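Local coordinates for colicin-m immunity protein (Escherichia coli, PDB 4AEQ) that protects cells carrying the colicin M plasmid against colicin M, at residues P47-E52 with F71-P76. Numbering follows the deposited sequence.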
loop_
_atom_site.group_PDB
_atom_site.type_symbol
_atom_site.label_atom_id
_atom_site.label_comp_id
_atom_site.label_asym_id
_atom_site.label_seq_id
_atom_site.Cartn_x
_atom_site.Cartn_y
_atom_site.Cartn_z
ATOM N N PRO A 47 -6.731 -4.101 15.784
ATOM C CA PRO A 47 -7.195 -5.472 16.012
ATOM C C PRO A 47 -6.071 -6.357 16.526
ATOM O O PRO A 47 -4.898 -6.023 16.350
ATOM C CB PRO A 47 -7.612 -5.932 14.613
ATOM C CG PRO A 47 -6.819 -5.087 13.683
ATOM C CD PRO A 47 -6.720 -3.751 14.354
ATOM N N LYS A 48 -6.425 -7.466 17.165
ATOM C CA LYS A 48 -5.438 -8.457 17.567
ATOM C C LYS A 48 -5.093 -9.288 16.343
ATOM O O LYS A 48 -5.982 -9.642 15.570
ATOM C CB LYS A 48 -6.001 -9.365 18.661
ATOM C CG LYS A 48 -6.419 -8.639 19.941
ATOM C CD LYS A 48 -5.221 -8.032 20.657
ATOM C CE LYS A 48 -5.644 -7.364 21.952
ATOM N NZ LYS A 48 -6.340 -8.310 22.875
ATOM N N ILE A 49 -3.813 -9.602 16.165
ATOM C CA ILE A 49 -3.383 -10.352 14.991
ATOM C C ILE A 49 -3.038 -11.792 15.353
ATOM O O ILE A 49 -2.248 -12.044 16.264
ATOM C CB ILE A 49 -2.162 -9.706 14.303
ATOM C CG1 ILE A 49 -2.419 -8.231 13.980
ATOM C CG2 ILE A 49 -1.806 -10.469 13.036
ATOM C CD1 ILE A 49 -3.584 -8.009 13.037
ATOM N N THR A 50 -3.650 -12.734 14.642
ATOM C CA THR A 50 -3.290 -14.135 14.795
ATOM C C THR A 50 -2.668 -14.639 13.500
ATOM O O THR A 50 -3.066 -14.249 12.408
ATOM C CB THR A 50 -4.489 -15.011 15.201
ATOM O OG1 THR A 50 -5.607 -14.716 14.360
ATOM C CG2 THR A 50 -4.872 -14.746 16.650
ATOM N N TRP A 51 -1.667 -15.495 13.633
ATOM C CA TRP A 51 -0.898 -15.934 12.481
ATOM C C TRP A 51 -1.283 -17.317 11.986
ATOM O O TRP A 51 -1.699 -18.176 12.761
ATOM C CB TRP A 51 0.599 -15.872 12.787
ATOM C CG TRP A 51 1.043 -14.513 13.207
ATOM C CD1 TRP A 51 1.370 -14.110 14.469
ATOM C CD2 TRP A 51 1.189 -13.361 12.365
ATOM N NE1 TRP A 51 1.722 -12.782 14.464
ATOM C CE2 TRP A 51 1.617 -12.300 13.190
ATOM C CE3 TRP A 51 0.998 -13.127 11.002
ATOM C CZ2 TRP A 51 1.864 -11.025 12.687
ATOM C CZ3 TRP A 51 1.246 -11.860 10.507
ATOM C CH2 TRP A 51 1.673 -10.825 11.347
ATOM N N GLU A 52 -1.170 -17.502 10.677
ATOM C CA GLU A 52 -1.368 -18.799 10.055
ATOM C C GLU A 52 -0.041 -19.212 9.428
ATOM O O GLU A 52 0.812 -18.365 9.164
ATOM C CB GLU A 52 -2.479 -18.714 9.014
ATOM C CG GLU A 52 -3.775 -18.170 9.597
ATOM C CD GLU A 52 -4.892 -18.053 8.584
ATOM O OE1 GLU A 52 -4.648 -18.282 7.379
ATOM O OE2 GLU A 52 -6.023 -17.727 9.003
ATOM N N PHE A 71 -2.867 -14.035 7.772
ATOM C CA PHE A 71 -3.167 -13.726 9.164
ATOM C C PHE A 71 -4.638 -13.386 9.330
ATOM O O PHE A 71 -5.326 -13.109 8.355
ATOM C CB PHE A 71 -2.272 -12.597 9.697
ATOM C CG PHE A 71 -2.458 -11.279 8.991
ATOM C CD1 PHE A 71 -1.756 -10.991 7.830
ATOM C CD2 PHE A 71 -3.312 -10.317 9.504
ATOM C CE1 PHE A 71 -1.914 -9.778 7.186
ATOM C CE2 PHE A 71 -3.477 -9.103 8.863
ATOM C CZ PHE A 71 -2.779 -8.831 7.705
ATOM N N LYS A 72 -5.109 -13.429 10.567
ATOM C CA LYS A 72 -6.463 -13.020 10.898
ATOM C C LYS A 72 -6.397 -11.816 11.823
ATOM O O LYS A 72 -5.572 -11.773 12.728
ATOM C CB LYS A 72 -7.208 -14.164 11.583
ATOM C CG LYS A 72 -7.552 -15.316 10.660
ATOM C CD LYS A 72 -8.001 -16.542 11.438
ATOM C CE LYS A 72 -6.834 -17.186 12.170
ATOM N NZ LYS A 72 -7.231 -18.434 12.881
ATOM N N ALA A 73 -7.255 -10.832 11.583
ATOM C CA ALA A 73 -7.347 -9.670 12.457
ATOM C C ALA A 73 -8.685 -9.718 13.186
ATOM O O ALA A 73 -9.718 -9.959 12.565
ATOM C CB ALA A 73 -7.218 -8.387 11.649
ATOM N N GLU A 74 -8.659 -9.496 14.498
ATOM C CA GLU A 74 -9.846 -9.642 15.337
ATOM C C GLU A 74 -10.137 -8.370 16.118
ATOM O O GLU A 74 -9.295 -7.893 16.877
ATOM C CB GLU A 74 -9.666 -10.809 16.311
ATOM C CG GLU A 74 -9.228 -12.099 15.646
ATOM C CD GLU A 74 -7.893 -12.607 16.162
ATOM O OE1 GLU A 74 -7.861 -13.174 17.277
ATOM O OE2 GLU A 74 -6.879 -12.440 15.450
ATOM N N GLY A 75 -11.314 -7.799 15.878
ATOM C CA GLY A 75 -11.823 -6.694 16.666
ATOM C C GLY A 75 -12.975 -7.132 17.550
ATOM O O GLY A 75 -13.384 -8.292 17.523
ATOM N N PRO A 76 -13.517 -6.202 18.344
ATOM C CA PRO A 76 -14.707 -6.538 19.129
ATOM C C PRO A 76 -15.946 -6.719 18.253
ATOM O O PRO A 76 -16.871 -7.428 18.651
ATOM C CB PRO A 76 -14.871 -5.326 20.051
ATOM C CG PRO A 76 -14.197 -4.205 19.334
ATOM C CD PRO A 76 -13.059 -4.822 18.569
#
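Strand 48-51 and the 71-74 end of strand 66-74 run antiparallel at 156°, their axes 4.7 Å apart, with Lys-48/Glu-74 and Thr-50/Lys-72 as hydrogen-bonded pairs. Strand 48-51 is thus an outermost strand, within this chain, of the four-stranded antiparallel sheet. Each pair exchanges two backbone N-H···O=C bonds; Thr-50 N to Lys-72 O, 2.9 Å, is the straightest at 172°, and the other three are equally long. On the polar face, Thr-50, in the conformer described, places OG1 in the crowded position between its backbone N and carbonyl carbon. Glu-74, bent at chi2, swings its carboxylate across, so Thr-50 OG1 donates to Glu-74 OE2 at 2.8 Å, from above the carboxylate plane. The opposite face is apolar. Phe-71, also in the crowded chi1 position, lies alongside Trp-51, whose CE3 is 3.6 Å from Phe-71 CB; the ring planes meet obliquely at 59°. Ile-49 branches to two partners: CG2 lies 3.8 Å from Phe-71 CD2, and CD1 meets Ala-73 CB at 3.9 Å. Tyr-28 of the second subunit packs edge-to-face with Phe-71, placing this face in the dimer interface. Glu-74 OE2 also sits 2.9 Å from Lys-48 O and 3.1 Å from Lys-72 O, acceptor against acceptor, so the threonine bond probably offsets some of the repulsion, and this crowding may raise the glutamate's pKa.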